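PDB 5Z9J: putative P450-like enzyme from Streptomyces himastatinicus ATCC 53653, which binds heme and probably acts as a cytochrome P450 monooxygenase, reducing molecular oxygen and inserting one of its atoms into a substrate. Local coordinates for residues P42-I47 with L308-G313; P51-S56 with S293-A298; L274-R279 with A330-N335. All blocks are in the same frame, centred on the assembly; numbering follows the deposited sequence.

Contact 1 of 3, residues P42-I47 with L308-G313; sequences PESAAI and LLVWTG. With TAM (tris(hydroxyethyl)aminomethane), chain F.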
# COMPACT_ATOMS: atom_id res chain seq x y z
N PRO A 42 19.21 -1.84 8.66
CA PRO A 42 19.63 -3.25 8.75
C PRO A 42 18.76 -4.07 9.72
O PRO A 42 18.55 -5.25 9.50
CB PRO A 42 21.11 -3.17 9.26
CG PRO A 42 21.21 -1.85 9.90
CD PRO A 42 20.24 -0.92 9.16
N GLU A 43 18.28 -3.44 10.78
CA GLU A 43 17.43 -4.12 11.76
C GLU A 43 16.05 -4.45 11.16
O GLU A 43 15.53 -5.55 11.33
CB GLU A 43 17.27 -3.27 13.03
CG GLU A 43 18.60 -3.01 13.80
CD GLU A 43 19.36 -1.82 13.18
OE1 GLU A 43 18.75 -1.12 12.33
OE2 GLU A 43 20.53 -1.58 13.55
N SER A 44 15.46 -3.47 10.48
CA SER A 44 14.15 -3.66 9.83
C SER A 44 14.18 -4.79 8.80
O SER A 44 13.31 -5.67 8.79
CB SER A 44 13.72 -2.36 9.12
OG SER A 44 13.43 -1.32 10.04
N ALA A 45 15.16 -4.72 7.91
CA ALA A 45 15.37 -5.70 6.86
C ALA A 45 15.50 -7.10 7.45
O ALA A 45 14.86 -8.05 6.98
CB ALA A 45 16.63 -5.35 6.05
N ALA A 46 16.31 -7.23 8.50
CA ALA A 46 16.45 -8.54 9.15
C ALA A 46 15.12 -9.02 9.75
O ALA A 46 14.84 -10.19 9.73
CB ALA A 46 17.48 -8.49 10.19
N ILE A 47 14.36 -8.11 10.35
CA ILE A 47 13.10 -8.46 10.98
C ILE A 47 12.12 -9.01 9.94
O ILE A 47 11.45 -10.02 10.18
CB ILE A 47 12.46 -7.24 11.73
CG1 ILE A 47 13.18 -6.98 13.06
CG2 ILE A 47 10.95 -7.48 12.00
CD1 ILE A 47 12.84 -5.63 13.70
N LEU A 308 5.37 -5.03 17.36
CA LEU A 308 6.50 -4.29 16.84
C LEU A 308 6.17 -3.63 15.51
O LEU A 308 5.75 -4.30 14.53
CB LEU A 308 7.73 -5.20 16.72
CG LEU A 308 9.04 -4.59 16.21
CD1 LEU A 308 9.57 -3.68 17.26
CD2 LEU A 308 10.07 -5.69 15.95
N LEU A 309 6.31 -2.30 15.51
CA LEU A 309 6.15 -1.47 14.33
C LEU A 309 7.48 -1.28 13.66
O LEU A 309 8.38 -0.64 14.21
CB LEU A 309 5.56 -0.12 14.68
CG LEU A 309 4.17 -0.29 15.31
CD1 LEU A 309 3.47 1.06 15.51
CD2 LEU A 309 3.30 -1.28 14.53
N VAL A 310 7.59 -1.85 12.46
CA VAL A 310 8.76 -1.75 11.62
C VAL A 310 8.61 -0.51 10.71
O VAL A 310 7.77 -0.52 9.78
CB VAL A 310 8.93 -3.02 10.78
CG1 VAL A 310 10.08 -2.87 9.82
CG2 VAL A 310 9.04 -4.25 11.66
N TRP A 311 9.37 0.56 11.01
CA TRP A 311 9.19 1.81 10.24
C TRP A 311 10.07 1.83 8.98
O TRP A 311 11.20 2.33 8.97
CB TRP A 311 9.39 3.03 11.12
CG TRP A 311 8.35 3.10 12.19
CD1 TRP A 311 8.50 2.76 13.52
CD2 TRP A 311 6.97 3.50 12.03
NE1 TRP A 311 7.28 2.92 14.18
CE2 TRP A 311 6.34 3.38 13.30
CE3 TRP A 311 6.21 3.95 10.94
CZ2 TRP A 311 4.99 3.70 13.49
CZ3 TRP A 311 4.87 4.26 11.14
CH2 TRP A 311 4.27 4.13 12.41
N THR A 312 9.54 1.21 7.93
CA THR A 312 10.15 1.15 6.64
C THR A 312 10.36 2.57 6.14
O THR A 312 11.40 2.86 5.51
CB THR A 312 9.25 0.35 5.66
OG1 THR A 312 7.95 0.91 5.71
CG2 THR A 312 9.19 -1.11 6.06
N GLY A 313 9.45 3.51 6.45
CA GLY A 313 9.69 4.89 6.03
C GLY A 313 10.97 5.45 6.67
O GLY A 313 11.78 6.14 6.04
C TAM F . 5.69 6.91 16.76
C1 TAM F . 6.87 7.34 17.71
C2 TAM F . 4.91 8.12 16.20
C3 TAM F . 6.25 6.05 15.59
C4 TAM F . 7.33 8.78 17.45
C5 TAM F . 3.79 7.60 15.31
C6 TAM F . 7.45 6.68 14.85
N TAM F . 4.74 6.06 17.48
O4 TAM F . 6.65 9.68 18.31
O5 TAM F . 3.31 6.38 15.90
O6 TAM F . 7.01 7.80 14.12

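Contact 2 of 3, residues P51-S56 with S293-A298; sequences PKVFSS and SEVEVA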
# COMPACT_ATOMS: atom_id res chain seq x y z
N PRO A 51 10.40 -14.26 9.49
CA PRO A 51 8.97 -14.38 9.83
C PRO A 51 8.67 -15.42 10.92
O PRO A 51 7.64 -15.29 11.58
CB PRO A 51 8.31 -14.77 8.50
CG PRO A 51 9.35 -15.49 7.78
CD PRO A 51 10.67 -14.81 8.15
N LYS A 52 9.53 -16.42 11.09
CA LYS A 52 9.35 -17.43 12.13
C LYS A 52 9.37 -16.75 13.50
O LYS A 52 8.64 -17.12 14.41
CB LYS A 52 10.43 -18.51 12.04
CG LYS A 52 10.39 -19.35 10.75
CD LYS A 52 11.68 -19.22 9.92
CE LYS A 52 12.92 -19.12 10.79
NZ LYS A 52 14.20 -18.95 10.01
N VAL A 53 10.26 -15.77 13.67
CA VAL A 53 10.33 -15.02 14.91
C VAL A 53 9.38 -13.80 14.93
O VAL A 53 8.79 -13.49 15.96
CB VAL A 53 11.78 -14.59 15.23
CG1 VAL A 53 11.79 -13.57 16.34
CG2 VAL A 53 12.61 -15.82 15.63
N PHE A 54 9.28 -13.08 13.81
CA PHE A 54 8.43 -11.88 13.76
C PHE A 54 7.16 -12.08 12.94
O PHE A 54 7.15 -11.84 11.74
CB PHE A 54 9.23 -10.70 13.24
CG PHE A 54 10.39 -10.32 14.15
CD1 PHE A 54 10.18 -9.53 15.29
CD2 PHE A 54 11.66 -10.78 13.89
CE1 PHE A 54 11.28 -9.18 16.14
CE2 PHE A 54 12.76 -10.46 14.74
CZ PHE A 54 12.56 -9.66 15.86
N SER A 55 6.10 -12.49 13.62
CA SER A 55 4.86 -12.87 12.96
C SER A 55 4.13 -11.69 12.32
O SER A 55 4.12 -10.58 12.82
CB SER A 55 3.96 -13.55 13.99
OG SER A 55 2.70 -13.87 13.44
N SER A 56 3.46 -11.98 11.22
CA SER A 56 2.59 -11.00 10.58
C SER A 56 1.15 -11.16 11.07
O SER A 56 0.27 -10.38 10.69
CB SER A 56 2.67 -11.17 9.07
OG SER A 56 3.93 -10.69 8.61
N SER A 293 8.68 -14.95 20.21
CA SER A 293 9.62 -15.31 21.29
C SER A 293 10.45 -14.09 21.63
O SER A 293 10.39 -13.08 20.91
CB SER A 293 10.53 -16.45 20.89
OG SER A 293 11.28 -16.09 19.74
N GLU A 294 11.18 -14.15 22.74
CA GLU A 294 12.03 -13.04 23.16
C GLU A 294 13.17 -12.84 22.17
O GLU A 294 13.79 -13.80 21.73
CB GLU A 294 12.57 -13.28 24.57
CG GLU A 294 13.40 -12.15 25.15
CD GLU A 294 13.81 -12.40 26.61
OE1 GLU A 294 14.68 -13.25 26.88
OE2 GLU A 294 13.24 -11.72 27.50
N VAL A 295 13.42 -11.58 21.81
CA VAL A 295 14.43 -11.25 20.80
C VAL A 295 15.28 -10.06 21.17
O VAL A 295 14.86 -9.21 21.95
CB VAL A 295 13.79 -10.94 19.44
CG1 VAL A 295 12.90 -12.06 19.04
CG2 VAL A 295 12.98 -9.63 19.50
N GLU A 296 16.46 -9.99 20.56
CA GLU A 296 17.33 -8.84 20.69
C GLU A 296 17.33 -8.07 19.35
O GLU A 296 17.65 -8.63 18.30
CB GLU A 296 18.73 -9.28 21.10
CG GLU A 296 19.79 -8.23 20.88
CD GLU A 296 21.12 -8.61 21.50
OE1 GLU A 296 21.32 -9.80 21.86
OE2 GLU A 296 21.95 -7.69 21.68
N VAL A 297 17.01 -6.78 19.41
CA VAL A 297 17.01 -5.91 18.23
C VAL A 297 17.76 -4.62 18.50
O VAL A 297 17.33 -3.81 19.33
CB VAL A 297 15.57 -5.54 17.79
CG1 VAL A 297 15.62 -4.59 16.61
CG2 VAL A 297 14.74 -6.78 17.48
N ALA A 298 18.85 -4.41 17.75
CA ALA A 298 19.73 -3.26 17.95
C ALA A 298 20.11 -3.17 19.41
O ALA A 298 19.99 -2.11 20.03
CB ALA A 298 19.07 -1.97 17.47

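Contact 3 of 3, residues L274-R279 with A330-N335; sequences LEESMR and AGRSPN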
# COMPACT_ATOMS: atom_id res chain seq x y z
N LEU A 274 10.42 6.50 -9.72
CA LEU A 274 9.38 5.87 -8.90
C LEU A 274 9.93 5.12 -7.67
O LEU A 274 9.39 5.21 -6.57
CB LEU A 274 8.60 4.90 -9.77
CG LEU A 274 7.83 5.65 -10.85
CD1 LEU A 274 7.19 4.70 -11.88
CD2 LEU A 274 6.77 6.35 -10.07
N GLU A 275 11.02 4.41 -7.87
CA GLU A 275 11.63 3.69 -6.75
C GLU A 275 12.11 4.68 -5.70
O GLU A 275 11.96 4.43 -4.52
CB GLU A 275 12.81 2.84 -7.20
CG GLU A 275 12.53 1.70 -8.15
CD GLU A 275 11.56 0.69 -7.60
OE1 GLU A 275 11.78 0.22 -6.46
OE2 GLU A 275 10.57 0.37 -8.29
N GLU A 276 12.67 5.80 -6.16
CA GLU A 276 13.19 6.82 -5.23
C GLU A 276 12.03 7.55 -4.55
O GLU A 276 12.13 7.98 -3.42
CB GLU A 276 14.13 7.79 -5.94
CG GLU A 276 14.63 8.98 -5.14
CD GLU A 276 15.67 8.60 -4.07
OE1 GLU A 276 15.70 7.43 -3.61
OE2 GLU A 276 16.54 9.44 -3.81
N SER A 277 10.91 7.66 -5.28
CA SER A 277 9.71 8.23 -4.71
C SER A 277 9.28 7.35 -3.51
O SER A 277 8.76 7.84 -2.51
CB SER A 277 8.56 8.30 -5.77
OG SER A 277 7.56 9.16 -5.28
N MET A 278 9.36 6.04 -3.71
CA MET A 278 9.02 5.06 -2.67
C MET A 278 10.01 5.13 -1.50
O MET A 278 9.65 5.06 -0.34
CB MET A 278 8.95 3.66 -3.27
CG MET A 278 7.55 3.43 -4.02
SD MET A 278 7.39 1.71 -4.50
CE MET A 278 8.47 1.67 -5.86
N ARG A 279 11.27 5.33 -1.81
CA ARG A 279 12.22 5.38 -0.70
C ARG A 279 11.92 6.59 0.18
O ARG A 279 11.70 6.45 1.38
CB ARG A 279 13.64 5.43 -1.22
CG ARG A 279 14.66 5.34 -0.09
CD ARG A 279 16.00 5.71 -0.66
NE ARG A 279 16.11 7.07 -1.16
CZ ARG A 279 16.37 8.14 -0.40
NH1 ARG A 279 16.50 8.01 0.93
NH2 ARG A 279 16.49 9.34 -0.95
N ALA A 330 16.54 11.33 -8.40
CA ALA A 330 15.61 10.66 -9.33
C ALA A 330 16.24 9.45 -10.00
O ALA A 330 15.55 8.51 -10.37
CB ALA A 330 15.11 11.62 -10.40
N GLY A 331 17.57 9.44 -10.05
CA GLY A 331 18.27 8.35 -10.69
C GLY A 331 18.99 7.48 -9.70
O GLY A 331 19.91 6.75 -10.06
N ARG A 332 18.60 7.58 -8.43
CA ARG A 332 19.32 6.89 -7.38
C ARG A 332 19.50 5.40 -7.65
O ARG A 332 18.53 4.69 -7.92
CB ARG A 332 18.64 7.06 -6.03
CG ARG A 332 19.51 6.48 -4.90
CD ARG A 332 18.87 6.59 -3.57
NE ARG A 332 18.70 7.96 -3.12
CZ ARG A 332 19.58 8.60 -2.34
NH1 ARG A 332 20.74 8.02 -2.03
NH2 ARG A 332 19.33 9.84 -1.93
N SER A 333 20.74 4.95 -7.51
CA SER A 333 21.15 3.55 -7.67
C SER A 333 22.43 3.32 -6.90
O SER A 333 23.32 4.14 -6.96
CB SER A 333 21.37 3.16 -9.12
OG SER A 333 21.66 1.77 -9.20
N PRO A 334 22.50 2.21 -6.14
CA PRO A 334 21.42 1.24 -6.00
C PRO A 334 20.34 1.79 -5.08
O PRO A 334 20.61 2.79 -4.39
CB PRO A 334 22.11 0.03 -5.40
CG PRO A 334 23.25 0.61 -4.61
CD PRO A 334 23.68 1.86 -5.33
N ASN A 335 19.16 1.19 -5.07
CA ASN A 335 18.09 1.66 -4.21
C ASN A 335 17.26 0.52 -3.68
O ASN A 335 16.11 0.30 -4.12
CB ASN A 335 17.20 2.65 -4.97
CG ASN A 335 16.23 3.38 -4.06
OD1 ASN A 335 16.26 3.22 -2.84
ND2 ASN A 335 15.36 4.18 -4.67
O HOH W 1 14.52 -0.15 -6.46

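Contact 1 of 3, residues P42-I47 with L308-G313
Ile47 is the helix residue that reaches both Leu308 and Val310 of the strand. Its CB points toward the strand and divides there into two arms with different partners. CG2, anti to the backbone N, meets Val310 CG2 at 3.8 Å. The other arm runs through CG1, anti to the carbonyl carbon, to CD1, which ends 3.6 Å from Leu308 CD2. The directions of approach differ as well: Ile47 and Leu308 meet tip to tip, whereas Ile47 and Val310 slide past each other in opposite directions. One turn earlier, Ser44 takes the second branch of Val310, since CG1 of that valine is 3.7 Å from Ser44 OG. The hydroxyl bonds instead to the carbonyl of Gly40, so its touch on the valine is plain packing.

Beyond Val310 the chain turns. Trp311 is the centre of an inverse gamma turn, closed by a weak 3.1 Å bond from Thr312 N to Val310 O, and occupies the N-cap position of the next helix. Its CB points away from helix 42-47, and its indole packs on the bound tris(hydroxyethyl)aminomethane: C3 of that molecule lies over one face of the indole, toward its rim, 3.4 Å from Trp311 CZ2. Asn37 accepts the indole N-H.

The axes of helix 42-47 and strand 308-310 approach to 9.8 Å at 113°, so the helix lies across the strand. Strand 307-310 is central in the five-stranded sheet, between 35-38 and 287-291; Val38 and Phe54 also touch Ile47, while Val310 packs on Val287 and the heme-binding Arg289.

Contact 2 of 3, residues P51-S56 with S293-A298
Phe54 and Val295 reach toward each other tip to tip, and the ring meets the valine with its far end. Two valines on one side of the strand share that end: Val295 CG2 lies 3.7 Å from Phe54 CZ and also touches CE1, and Val297 CG2 is 4.0 Å from Phe54 CZ. Both methyls approach the ring obliquely. The phenylalanine CB does not itself aim at the strand; with CG anti to the carbonyl carbon (chi1 -64°), the ring extends from there and brings its para carbon up to the valines.

Val53 is turned differently. It slides past Val295 in opposite directions, and the CG1 methyls of Val53 and Val295 are only 3.3 Å apart, closer than two methyls normally pack. The same Val53 CG1 stands 3.6 Å above one face of the Phe54 ring, offset toward the rim. Val53 CG1, the Phe54 ring and Val295 CG1 thus form a three-way cluster, each touching the other two. Ser293 flanks it, its OG 4.3 Å from Val53 CG1.

Strand 54-55 forms the edge of the mixed sheet, with Val53 and Ser55 bonded through the backbone to Asn292 and Ala290. Strand 295-297 pairs with 300-302, and Ile302 backs Val295 and Val297. The five-stranded sheet probably corresponds to the main beta sheet of the cytochrome P450 fold, here with a two-stranded hairpin packed at its 54-55 edge.

Contact 3 of 3, residues L274-R279 with A330-N335
Glu276 OE2 is gripped by two guanidinium groups, those of Arg332 and Arg279, and by the backbone N-H of Asp329. Arg332 NE binds it at 2.7 Å and nearly straight (174°), from the syn side; a weak second bond comes from Arg332 NH2. Arg279 NH2 reaches the same oxygen at 2.9 Å from the opposite face of the carboxylate. Arg279 holds the glutamate side-on: its bend at chi3 (63°) sets NE above the carboxylate plane, though the modelled 2.5 Å from Arg279 NE to Glu276 OE1 is doubtfully short.

The two arginines cross at about a right angle, their planes 63° apart, with NH2 of Arg279 only 3.0 Å from NH2 of Arg332. Such like charges would repel, and the shared carboxylate probably offsets this; backbone carbonyls help, Val327 and Glu323 serving Arg332, Pro325 and Asn316 serving Arg279. An alanine in place of Glu276 would probably leave the two guanidinium groups without their common counter-charge and freer to swing apart.

Asn335 packs beside this network, its OD1 3.3 Å from Arg279 CD and buried with no polar partner in the model. A water donates to both Glu275 OE1 (2.8 Å) and Asn335 O (2.9 Å), while Glu275 bonds His337 and forms a salt bridge with Arg354.

Glu276 and Arg279, three residues apart on helix 270-280, match the ExxR motif of the P450 K helix, and Arg332, from the loop between helices 312-315 and 350-367, completes the Glu-Arg-Arg triad that ties helix to loop on the heme-thiolate side of the fold.

How the contacts relate
Contacts 1 and 2 are neighbours, their centres 11 Å apart, and both reach the five-stranded sheet: helix 41-48 lies across its central strand 307-310, and edge strand 54-55 follows that helix. They share an apolar core, with Phe54 CG 3.6 Å from Ile47 CG2. Along the chain the order is 42-47, 51-56, 274-279, 293-298, 308-313, 330-335, so contact 2 falls within the span of contact 1, and contact 3 crosses both. Contact 3 stands apart, its centre 19 Å from contact 1 and 29 Å from contact 2. Contact 1 packs helix 41-48 on the five-stranded sheet, contact 2 that sheet's edge on the 295-302 hairpin, and contact 3 ties helix 270-280 to the loop before the heme-ligating cysteine.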